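Local coordinates for protein ribose-phosphate pyrophosphokinase (Sulfolobus solfataricus, PDB 4TWB) that transfers the pyrophosphoryl group of ATP to ribose 5-phosphate, making phosphoribosyl diphosphate (PRPP), and works as a magnesium-dependent homodimer, at residues 48-53 with 80-85; 228-233 with 258-263; 89-94 with 103-108; 159-164 with 179-184. All coordinates share one frame; numbering follows the deposited sequence.

In the fold
The four contacts divide between two PRTase-like domains. Contacts 1 and 3 lie in the N-terminal one, their centres about 22 Å apart, and contact 3 follows contact 1 directly in the chain: strand 81-86 runs into the loop of contact 3, which touches AMP. Contacts 2 and 4 belong to the phosphoribosyl transferase domain, with centres about 16 Å apart and the same parallel sheet in common. Contacts 1 and 2 lie about 42 Å apart between centres, on opposite sides of the chain's centre. Contact 4 approaches the active site from the other domain, the side chain of Ala163 lying about 13 Å from AMP and about 7 Å from that of Asp216, a residue predicted to bind ribose 5-phosphate.

Contact 1 of 4, residues 48-53 with 80-85; sequences EEVLLV and KKLTAI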
# COMPACT_ATOMS: atom_id res chain seq x y z
N GLU A 48 -24.88 -0.63 13.99
CA GLU A 48 -25.19 0.16 12.81
C GLU A 48 -24.89 -0.57 11.48
O GLU A 48 -24.04 -1.47 11.42
CB GLU A 48 -24.41 1.47 12.87
CG GLU A 48 -25.19 2.67 12.39
CD GLU A 48 -26.29 3.03 13.36
OE1 GLU A 48 -25.97 3.27 14.55
OE2 GLU A 48 -27.47 3.06 12.92
N GLU A 49 -25.60 -0.18 10.43
CA GLU A 49 -25.24 -0.56 9.07
C GLU A 49 -24.36 0.55 8.51
O GLU A 49 -24.72 1.73 8.55
CB GLU A 49 -26.48 -0.72 8.20
CG GLU A 49 -27.12 -2.10 8.26
CD GLU A 49 -28.39 -2.19 7.42
OE1 GLU A 49 -28.57 -3.23 6.73
OE2 GLU A 49 -29.20 -1.24 7.45
N VAL A 50 -23.19 0.18 8.00
CA VAL A 50 -22.23 1.20 7.60
C VAL A 50 -22.08 1.35 6.09
O VAL A 50 -22.14 0.39 5.32
CB VAL A 50 -20.86 0.94 8.24
CG1 VAL A 50 -19.89 2.05 7.88
CG2 VAL A 50 -21.01 0.83 9.73
N LEU A 51 -21.91 2.60 5.67
CA LEU A 51 -21.56 2.90 4.30
C LEU A 51 -20.19 3.54 4.34
O LEU A 51 -20.07 4.72 4.68
CB LEU A 51 -22.56 3.87 3.67
CG LEU A 51 -24.00 3.37 3.48
CD1 LEU A 51 -24.80 4.39 2.69
CD2 LEU A 51 -24.01 2.01 2.78
N LEU A 52 -19.17 2.76 4.01
CA LEU A 52 -17.80 3.24 4.00
C LEU A 52 -17.50 3.86 2.63
O LEU A 52 -17.70 3.22 1.60
CB LEU A 52 -16.85 2.08 4.25
CG LEU A 52 -15.45 2.34 4.83
CD1 LEU A 52 -14.46 1.39 4.14
CD2 LEU A 52 -15.00 3.78 4.69
N VAL A 53 -17.05 5.11 2.62
CA VAL A 53 -16.56 5.72 1.40
C VAL A 53 -15.03 5.82 1.42
O VAL A 53 -14.46 6.59 2.19
CB VAL A 53 -17.14 7.12 1.22
CG1 VAL A 53 -16.52 7.78 -0.01
CG2 VAL A 53 -18.66 7.03 1.10
N LYS A 80 -23.20 -3.91 11.81
CA LYS A 80 -24.11 -4.98 11.40
C LYS A 80 -23.86 -5.39 9.95
O LYS A 80 -24.03 -6.56 9.56
CB LYS A 80 -25.57 -4.56 11.59
CG LYS A 80 -26.56 -5.73 11.74
CD LYS A 80 -26.41 -6.44 13.10
CE LYS A 80 -25.23 -7.43 13.14
NZ LYS A 80 -24.70 -7.70 14.52
N LYS A 81 -23.46 -4.41 9.15
CA LYS A 81 -23.20 -4.65 7.73
C LYS A 81 -22.20 -3.61 7.25
O LYS A 81 -22.28 -2.43 7.62
CB LYS A 81 -24.50 -4.53 6.94
CG LYS A 81 -24.48 -5.16 5.56
CD LYS A 81 -25.55 -4.55 4.67
CE LYS A 81 -25.92 -5.46 3.51
NZ LYS A 81 -27.07 -4.91 2.74
N LEU A 82 -21.25 -4.05 6.43
CA LEU A 82 -20.28 -3.12 5.87
C LEU A 82 -20.52 -3.04 4.37
O LEU A 82 -20.46 -4.05 3.66
CB LEU A 82 -18.85 -3.59 6.13
CG LEU A 82 -17.79 -2.50 6.29
CD1 LEU A 82 -16.50 -2.95 5.63
CD2 LEU A 82 -18.24 -1.14 5.75
N THR A 83 -20.81 -1.83 3.90
CA THR A 83 -20.88 -1.55 2.48
C THR A 83 -19.72 -0.63 2.13
O THR A 83 -19.63 0.50 2.62
CB THR A 83 -22.20 -0.88 2.09
OG1 THR A 83 -23.27 -1.82 2.24
CG2 THR A 83 -22.13 -0.41 0.65
N ALA A 84 -18.83 -1.13 1.28
CA ALA A 84 -17.68 -0.35 0.88
C ALA A 84 -17.94 0.32 -0.45
O ALA A 84 -18.09 -0.35 -1.47
CB ALA A 84 -16.45 -1.23 0.79
N ILE A 85 -18.02 1.64 -0.42
CA ILE A 85 -18.18 2.42 -1.63
C ILE A 85 -16.80 2.89 -2.05
O ILE A 85 -16.22 3.80 -1.45
CB ILE A 85 -19.11 3.64 -1.41
CG1 ILE A 85 -20.53 3.19 -1.09
CG2 ILE A 85 -19.10 4.56 -2.63
CD1 ILE A 85 -21.36 4.28 -0.42
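The extended chain of Lys81 crosses that of Glu49 at a slant beside the carboxylate, Lys81 CD lying 3.9 Å from Glu49 OE1; Lys81 NZ stays 4.6 Å from that oxygen, too far for a salt bridge. The remaining flat groups are peptides, joined in a parallel ladder. Val50 N bonds to Lys81 O at 2.8 Å and Val50 O accepts from Thr83 N; Leu52 N then bonds to Thr83 O at 2.7 Å and Leu52 O accepts from Ile85 N. Ahead of the ladder, Lys80 N reaches Glu48 O, while the Lys80 ammonium is paired with Asp47. These are neighbouring strands of a beta-alpha-beta unit, connected by helix 60-76 within the N-terminal PRTase-like domain. That helix packs on the face bearing Val50, Leu52 and Leu82, where Leu82 CD2 sits 3.8 Å from Leu52 CB and also touches Val50. On the other face Leu51 and Thr83 lie side by side, pointing the same way. Leu51 CG is anti to its carbonyl carbon (chi1 -66°), and CD2 comes to 3.5 Å from Thr83 CB. Farther along this face Ile85 CD1 meets Val53 CG2 at 4.1 Å.

Contact 2 of 4, residues 228-233 with 258-263; sequences ATRLAY and REVGVK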
# COMPACT_ATOMS: atom_id res chain seq x y z
N ALA A 228 -7.06 9.01 -31.12
CA ALA A 228 -8.45 9.18 -31.53
C ALA A 228 -8.77 10.63 -31.91
O ALA A 228 -9.60 10.87 -32.76
CB ALA A 228 -9.39 8.71 -30.44
N THR A 229 -8.10 11.59 -31.27
CA THR A 229 -8.29 13.00 -31.62
C THR A 229 -7.79 13.31 -33.04
O THR A 229 -8.30 14.20 -33.69
CB THR A 229 -7.62 13.93 -30.59
OG1 THR A 229 -8.27 13.77 -29.33
CG2 THR A 229 -7.74 15.37 -31.00
N ARG A 230 -6.80 12.55 -33.52
CA ARG A 230 -6.30 12.69 -34.88
C ARG A 230 -7.39 12.33 -35.88
O ARG A 230 -7.84 13.18 -36.63
CB ARG A 230 -5.11 11.77 -35.14
CG ARG A 230 -4.00 11.85 -34.14
CD ARG A 230 -3.18 13.10 -34.28
NE ARG A 230 -1.95 12.97 -33.50
CZ ARG A 230 -1.04 13.91 -33.37
NH1 ARG A 230 -1.19 15.08 -33.98
NH2 ARG A 230 0.03 13.68 -32.63
N LEU A 231 -7.79 11.06 -35.90
CA LEU A 231 -8.85 10.62 -36.80
C LEU A 231 -10.01 11.60 -36.84
O LEU A 231 -10.58 11.87 -37.90
CB LEU A 231 -9.39 9.24 -36.41
CG LEU A 231 -8.55 8.06 -36.87
CD1 LEU A 231 -7.40 7.83 -35.90
CD2 LEU A 231 -9.41 6.81 -37.00
N ALA A 232 -10.37 12.14 -35.68
CA ALA A 232 -11.49 13.07 -35.58
C ALA A 232 -11.26 14.32 -36.42
O ALA A 232 -12.09 14.69 -37.24
CB ALA A 232 -11.75 13.43 -34.13
N TYR A 233 -10.13 14.98 -36.21
CA TYR A 233 -9.81 16.19 -36.95
C TYR A 233 -9.59 15.89 -38.43
O TYR A 233 -9.95 16.69 -39.29
CB TYR A 233 -8.61 16.90 -36.34
CG TYR A 233 -8.97 17.70 -35.10
CD1 TYR A 233 -9.93 18.70 -35.17
CD2 TYR A 233 -8.35 17.47 -33.88
CE1 TYR A 233 -10.27 19.44 -34.06
CE2 TYR A 233 -8.68 18.21 -32.75
CZ TYR A 233 -9.65 19.20 -32.85
OH TYR A 233 -10.01 19.95 -31.74
N ARG A 258 -3.87 19.00 -24.80
CA ARG A 258 -4.03 20.37 -25.28
C ARG A 258 -3.28 20.57 -26.59
O ARG A 258 -3.76 21.28 -27.49
CB ARG A 258 -3.55 21.37 -24.22
CG ARG A 258 -3.51 22.82 -24.69
CD ARG A 258 -3.24 23.78 -23.53
NE ARG A 258 -4.28 23.72 -22.50
CZ ARG A 258 -4.08 23.32 -21.24
NH1 ARG A 258 -2.87 22.96 -20.83
NH2 ARG A 258 -5.10 23.30 -20.38
N GLU A 259 -2.12 19.94 -26.70
CA GLU A 259 -1.27 20.07 -27.89
C GLU A 259 -1.93 19.50 -29.16
O GLU A 259 -1.75 20.04 -30.25
CB GLU A 259 0.10 19.41 -27.66
CG GLU A 259 1.10 20.27 -26.88
CD GLU A 259 2.30 19.49 -26.36
OE1 GLU A 259 3.01 19.99 -25.46
OE2 GLU A 259 2.55 18.36 -26.86
N VAL A 260 -2.67 18.41 -29.01
CA VAL A 260 -3.38 17.80 -30.13
C VAL A 260 -4.76 18.44 -30.31
O VAL A 260 -5.54 18.03 -31.16
CB VAL A 260 -3.52 16.28 -29.96
CG1 VAL A 260 -4.11 15.64 -31.19
CG2 VAL A 260 -2.16 15.67 -29.68
N GLY A 261 -5.04 19.45 -29.49
CA GLY A 261 -6.23 20.26 -29.65
C GLY A 261 -7.49 19.80 -28.93
O GLY A 261 -8.60 20.12 -29.35
N VAL A 262 -7.34 19.05 -27.84
CA VAL A 262 -8.49 18.73 -27.02
C VAL A 262 -8.79 19.95 -26.15
O VAL A 262 -8.04 20.29 -25.22
CB VAL A 262 -8.29 17.46 -26.20
CG1 VAL A 262 -9.41 17.30 -25.21
CG2 VAL A 262 -8.22 16.25 -27.12
N LYS A 263 -9.88 20.62 -26.47
CA LYS A 263 -10.26 21.86 -25.82
C LYS A 263 -10.64 21.61 -24.36
O LYS A 263 -10.03 22.17 -23.45
CB LYS A 263 -11.43 22.51 -26.56
CG LYS A 263 -11.71 23.95 -26.15
CD LYS A 263 -13.10 24.42 -26.60
CE LYS A 263 -13.29 24.28 -28.10
NZ LYS A 263 -14.62 24.80 -28.55
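A Schellman motif at Gly261, which ends helix 253-259 and turns the chain into strand 262-268, packs here against the last turns of helix 223-233 in the phosphoribosyl transferase domain. Tyr233 reaches across with its phenol: OH donates to Gly261 O at 2.8 Å, and that carbonyl oxygen lies at the edge of the ring, in its plane. The bond leaves the carbonyl plane by 33°. A weak further bond joins Tyr233 OH to Val240 N of strand 239-244, so the hydroxyl connects the turn with the neighbouring strand. Beside it Thr229 faces two valines. Its methyl CG2, anti to the backbone N, meets Val260 CG1 at 3.6 Å and lies close to Val260 O; OG1, on the branch anti to the carbonyl carbon (chi1 -64°), touches Val262 CG2 at 3.3 Å while bonding back to Ile225 O in its own helix. Arg230 crosses Val260 at about a right angle, one guanidinium face on Val260 CG1, which lies 3.8 Å above the plane, offset toward the rim. A phenylalanine in place of Tyr233 would probably keep the ring beside the turn but leave Gly261 O and Val240 N without the hydroxyl that joins them. The contact is thus mainly apolar, with a single hydrogen bond crossing between the two segments. It is directed at a turn carbonyl, so the phenol probably helps to fix the position of the turn relative to the helix.

Contact 3 of 4, residues 89-94 with 103-108; sequences LAYSRQ and AISIKT. With AMP (adenosine monophosphate), chain G.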
# COMPACT_ATOMS: atom_id res chain seq x y z
N LEU A 89 -11.70 1.84 -8.09
CA LEU A 89 -11.05 0.65 -7.58
C LEU A 89 -9.70 0.45 -8.28
O LEU A 89 -9.65 0.28 -9.49
CB LEU A 89 -11.95 -0.56 -7.78
CG LEU A 89 -11.37 -1.89 -7.27
CD1 LEU A 89 -10.92 -1.76 -5.83
CD2 LEU A 89 -12.39 -3.00 -7.41
N ALA A 90 -8.61 0.45 -7.52
CA ALA A 90 -7.27 0.32 -8.11
C ALA A 90 -6.98 -1.11 -8.54
O ALA A 90 -7.64 -2.05 -8.12
CB ALA A 90 -6.20 0.82 -7.14
N TYR A 91 -5.98 -1.28 -9.40
CA TYR A 91 -5.62 -2.59 -9.93
C TYR A 91 -6.73 -3.21 -10.77
O TYR A 91 -6.86 -4.43 -10.85
CB TYR A 91 -5.11 -3.51 -8.81
CG TYR A 91 -3.78 -3.04 -8.26
CD1 TYR A 91 -2.58 -3.45 -8.83
CD2 TYR A 91 -3.73 -2.12 -7.20
CE1 TYR A 91 -1.35 -2.99 -8.35
CE2 TYR A 91 -2.51 -1.65 -6.71
CZ TYR A 91 -1.32 -2.09 -7.30
OH TYR A 91 -0.12 -1.63 -6.83
N SER A 92 -7.52 -2.35 -11.41
CA SER A 92 -8.63 -2.81 -12.23
C SER A 92 -8.15 -3.17 -13.62
O SER A 92 -8.68 -4.08 -14.25
CB SER A 92 -9.71 -1.74 -12.32
OG SER A 92 -10.33 -1.61 -11.07
N ARG A 93 -7.13 -2.46 -14.10
CA ARG A 93 -6.61 -2.72 -15.43
C ARG A 93 -6.00 -4.12 -15.50
O ARG A 93 -5.84 -4.69 -16.58
CB ARG A 93 -5.61 -1.65 -15.82
CG ARG A 93 -6.23 -0.28 -16.12
CD ARG A 93 -5.48 0.85 -15.39
NE ARG A 93 -5.09 1.97 -16.25
CZ ARG A 93 -4.77 1.88 -17.55
NH1 ARG A 93 -4.79 0.70 -18.18
NH2 ARG A 93 -4.43 2.97 -18.22
N GLN A 94 -5.67 -4.69 -14.34
CA GLN A 94 -5.07 -6.02 -14.28
C GLN A 94 -6.12 -7.12 -14.14
O GLN A 94 -6.33 -7.67 -13.05
CB GLN A 94 -4.04 -6.13 -13.16
CG GLN A 94 -3.24 -7.43 -13.19
CD GLN A 94 -2.29 -7.53 -14.39
OE1 GLN A 94 -2.05 -6.55 -15.10
NE2 GLN A 94 -1.74 -8.72 -14.61
N ALA A 103 0.56 -11.62 -12.07
CA ALA A 103 -0.44 -11.62 -11.01
C ALA A 103 -1.80 -11.11 -11.51
O ALA A 103 -1.87 -10.15 -12.25
CB ALA A 103 0.03 -10.79 -9.84
N ILE A 104 -2.87 -11.77 -11.12
CA ILE A 104 -4.18 -11.20 -11.30
C ILE A 104 -4.49 -10.31 -10.11
O ILE A 104 -5.22 -10.70 -9.19
CB ILE A 104 -5.25 -12.29 -11.44
CG1 ILE A 104 -4.80 -13.30 -12.50
CG2 ILE A 104 -6.58 -11.68 -11.82
CD1 ILE A 104 -5.65 -14.54 -12.58
N SER A 105 -3.92 -9.10 -10.13
CA SER A 105 -3.99 -8.17 -9.00
C SER A 105 -5.41 -7.98 -8.47
O SER A 105 -5.64 -8.03 -7.26
CB SER A 105 -3.40 -6.81 -9.38
OG SER A 105 -2.14 -6.95 -10.03
N ILE A 106 -6.36 -7.76 -9.37
CA ILE A 106 -7.72 -7.45 -8.95
C ILE A 106 -8.31 -8.61 -8.15
O ILE A 106 -9.15 -8.40 -7.27
CB ILE A 106 -8.63 -7.04 -10.15
CG1 ILE A 106 -9.89 -6.32 -9.66
CG2 ILE A 106 -9.02 -8.24 -10.97
CD1 ILE A 106 -9.62 -4.97 -9.02
N LYS A 107 -7.87 -9.82 -8.45
CA LYS A 107 -8.39 -11.00 -7.74
C LYS A 107 -7.96 -10.96 -6.28
O LYS A 107 -8.76 -11.16 -5.37
CB LYS A 107 -7.90 -12.30 -8.39
CG LYS A 107 -8.38 -13.56 -7.68
CD LYS A 107 -8.09 -14.81 -8.49
CE LYS A 107 -6.67 -15.32 -8.30
NZ LYS A 107 -6.56 -16.24 -7.12
N THR A 108 -6.67 -10.68 -6.07
CA THR A 108 -6.11 -10.57 -4.74
C THR A 108 -6.77 -9.46 -3.94
O THR A 108 -7.17 -9.66 -2.79
CB THR A 108 -4.60 -10.29 -4.81
OG1 THR A 108 -3.95 -11.34 -5.54
CG2 THR A 108 -4.01 -10.21 -3.41
P AMP G . -6.10 -2.09 -20.97
O1P AMP G . -7.08 -2.04 -22.12
O2P AMP G . -5.42 -0.77 -20.67
O3P AMP G . -6.61 -2.84 -19.77
O5' AMP G . -4.92 -3.03 -21.52
C5' AMP G . -4.48 -4.15 -20.76
C4' AMP G . -2.97 -4.07 -20.54
O4' AMP G . -2.66 -2.96 -19.68
C3' AMP G . -2.44 -5.33 -19.89
O3' AMP G . -1.48 -5.96 -20.75
C2' AMP G . -1.82 -4.88 -18.57
O2' AMP G . -0.55 -5.51 -18.31
C1' AMP G . -1.71 -3.36 -18.69
N9 AMP G . -1.94 -2.69 -17.38
C8 AMP G . -2.42 -3.26 -16.25
N7 AMP G . -2.49 -2.37 -15.22
C5 AMP G . -2.02 -1.19 -15.69
C6 AMP G . -1.80 0.17 -15.14
N6 AMP G . -2.11 0.44 -13.86
N1 AMP G . -1.29 1.12 -15.97
C2 AMP G . -0.98 0.86 -17.26
N3 AMP G . -1.15 -0.35 -17.84
C4 AMP G . -1.65 -1.40 -17.11
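Gln94 and Ser105 lie against each other, with the glutamine amide carried past the serine to Ala103. Gln94 CG, anti to the backbone N (chi1 -171°), passes 3.4 Å from Ser105 OG, and NE2 donates to Ala103 O at 2.8 Å, that oxygen lying 20° out of the amide plane. The other end of the same amide turns to the nucleotide: OE1 is 3.5 Å from C8 of AMP. Tyr91 meets Ser105 obliquely, ring CD1 to CB at 3.5 Å, while its hydroxyl bonds to Asp61. This loop belongs to the ATP site of the enzyme, where Arg93 and Gln94 bind nucleotide, and it packs on the start of helix 105-114, with Ile104 at the N-cap position. Tyr91 N donates to the carboxylate of Glu36 of the second subunit, a residue of the AMP pocket, so the loop lies at the dimer interface. Adenine N1 of AMP lies 3.8 Å above the plane of the Arg93 guanidinium, over its centre, and Arg93 NH1 makes a weak bond to O2P of AMP at 3.0 Å. Ile106 crosses Leu89 at a slant, CD1 3.8 Å from Leu89 CD2, and sets CB against Tyr91 O.

Contact 4 of 4, residues 159-164 with 179-184; sequences PFILAP and INAPYS
Ile161 is gripped by the neighbouring segment 179-184 through both its peptide groups: its N donates to Pro182 O at 3.0 Å, almost straight at 175°, and its O accepts from Ser184 N at 3.1 Å. Ala163 N continues the parallel ladder to Ser184 O at 2.9 Å. Around these bonds the side chains divide between two faces. On one, Phe160, with CG anti to the backbone N (chi1 -176°), leans over the second strand. Pro182 O and Tyr183 CA lie over one face of the ring, both offset toward the rim, while Ser184 CB sits at the edge, 3.6 Å from CZ; CD1 is 3.6 Å from Pro182 CB. An alanine at Phe160 would probably open a gap over this strand, leaving Pro182 CB and Ser184 CB without the ring they pack on. The other face carries Ile161, whose CD1 meets Ile179 CG2 and Ala181 CB, each at 4.2 Å, and which also touches Ala172 and Ala176 of helix 169-178. At the start of strand 159-163 Pro159 O lies beside Ala181 CB and Pro182 CD. Asn180, with positive phi, ends that helix in a Schellman motif and lets the chain turn back to the sheet. The whole is a beta-alpha-beta unit, strand 159-163, helix 169-178 and strand 183-185, placing an outermost strand on the parallel sheet characteristic of the type I phosphoribosyltransferase fold.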
# COMPACT_ATOMS: atom_id res chain seq x y z
N PRO A 159 -23.45 17.35 -30.57
CA PRO A 159 -22.46 16.36 -30.15
C PRO A 159 -22.43 15.12 -31.03
O PRO A 159 -23.46 14.57 -31.39
CB PRO A 159 -22.96 15.95 -28.76
CG PRO A 159 -24.19 16.78 -28.48
CD PRO A 159 -24.69 17.22 -29.80
N PHE A 160 -21.23 14.68 -31.37
CA PHE A 160 -21.03 13.34 -31.89
C PHE A 160 -20.21 12.57 -30.85
O PHE A 160 -19.20 13.05 -30.34
CB PHE A 160 -20.32 13.37 -33.24
CG PHE A 160 -20.16 12.02 -33.87
CD1 PHE A 160 -21.05 11.59 -34.84
CD2 PHE A 160 -19.14 11.18 -33.48
CE1 PHE A 160 -20.91 10.35 -35.42
CE2 PHE A 160 -19.00 9.94 -34.05
CZ PHE A 160 -19.88 9.52 -35.02
N ILE A 161 -20.64 11.36 -30.51
CA ILE A 161 -19.97 10.63 -29.45
C ILE A 161 -19.12 9.48 -29.98
O ILE A 161 -19.63 8.52 -30.56
CB ILE A 161 -20.96 10.16 -28.40
CG1 ILE A 161 -21.31 11.36 -27.51
CG2 ILE A 161 -20.38 9.04 -27.57
CD1 ILE A 161 -22.68 11.29 -26.92
N LEU A 162 -17.81 9.60 -29.79
CA LEU A 162 -16.82 8.71 -30.39
C LEU A 162 -16.14 7.87 -29.32
O LEU A 162 -15.57 8.41 -28.37
CB LEU A 162 -15.77 9.52 -31.13
CG LEU A 162 -15.08 8.93 -32.36
CD1 LEU A 162 -13.65 9.43 -32.38
CD2 LEU A 162 -15.12 7.43 -32.35
N ALA A 163 -16.18 6.55 -29.50
CA ALA A 163 -15.51 5.60 -28.60
C ALA A 163 -14.18 5.15 -29.20
O ALA A 163 -14.14 4.70 -30.34
CB ALA A 163 -16.41 4.41 -28.35
N PRO A 164 -13.08 5.28 -28.44
CA PRO A 164 -11.72 5.05 -28.94
C PRO A 164 -11.45 3.62 -29.41
O PRO A 164 -10.56 3.42 -30.23
CB PRO A 164 -10.84 5.37 -27.73
CG PRO A 164 -11.68 6.26 -26.89
CD PRO A 164 -13.08 5.76 -27.05
N ILE A 179 -29.15 10.97 -25.23
CA ILE A 179 -29.07 12.37 -25.58
C ILE A 179 -29.40 12.51 -27.08
O ILE A 179 -29.31 13.58 -27.67
CB ILE A 179 -27.66 12.90 -25.20
CG1 ILE A 179 -27.68 14.39 -24.92
CG2 ILE A 179 -26.59 12.53 -26.26
CD1 ILE A 179 -26.32 15.02 -25.09
N ASN A 180 -29.82 11.38 -27.66
CA ASN A 180 -30.16 11.25 -29.08
C ASN A 180 -29.12 11.78 -30.06
O ASN A 180 -29.45 12.30 -31.12
CB ASN A 180 -31.56 11.81 -29.39
CG ASN A 180 -32.62 10.74 -29.33
OD1 ASN A 180 -32.47 9.66 -29.90
ND2 ASN A 180 -33.70 11.04 -28.63
N ALA A 181 -27.85 11.60 -29.69
CA ALA A 181 -26.74 11.99 -30.54
C ALA A 181 -26.26 10.79 -31.36
O ALA A 181 -26.58 9.64 -31.04
CB ALA A 181 -25.64 12.53 -29.70
N PRO A 182 -25.52 11.07 -32.44
CA PRO A 182 -24.91 10.01 -33.26
C PRO A 182 -23.68 9.49 -32.55
O PRO A 182 -23.05 10.24 -31.80
CB PRO A 182 -24.49 10.76 -34.53
CG PRO A 182 -25.00 12.16 -34.39
CD PRO A 182 -25.22 12.41 -32.96
N TYR A 183 -23.33 8.23 -32.78
CA TYR A 183 -22.17 7.65 -32.12
C TYR A 183 -21.45 6.68 -33.04
O TYR A 183 -22.06 6.08 -33.92
CB TYR A 183 -22.59 6.93 -30.82
CG TYR A 183 -23.44 5.70 -31.07
CD1 TYR A 183 -22.85 4.46 -31.25
CD2 TYR A 183 -24.83 5.78 -31.13
CE1 TYR A 183 -23.61 3.33 -31.48
CE2 TYR A 183 -25.59 4.65 -31.37
CZ TYR A 183 -24.97 3.42 -31.55
OH TYR A 183 -25.72 2.29 -31.79
N SER A 184 -20.15 6.54 -32.85
CA SER A 184 -19.40 5.53 -33.56
C SER A 184 -18.14 5.14 -32.79
O SER A 184 -17.84 5.72 -31.75
CB SER A 184 -19.04 6.01 -34.96
OG SER A 184 -18.57 4.93 -35.76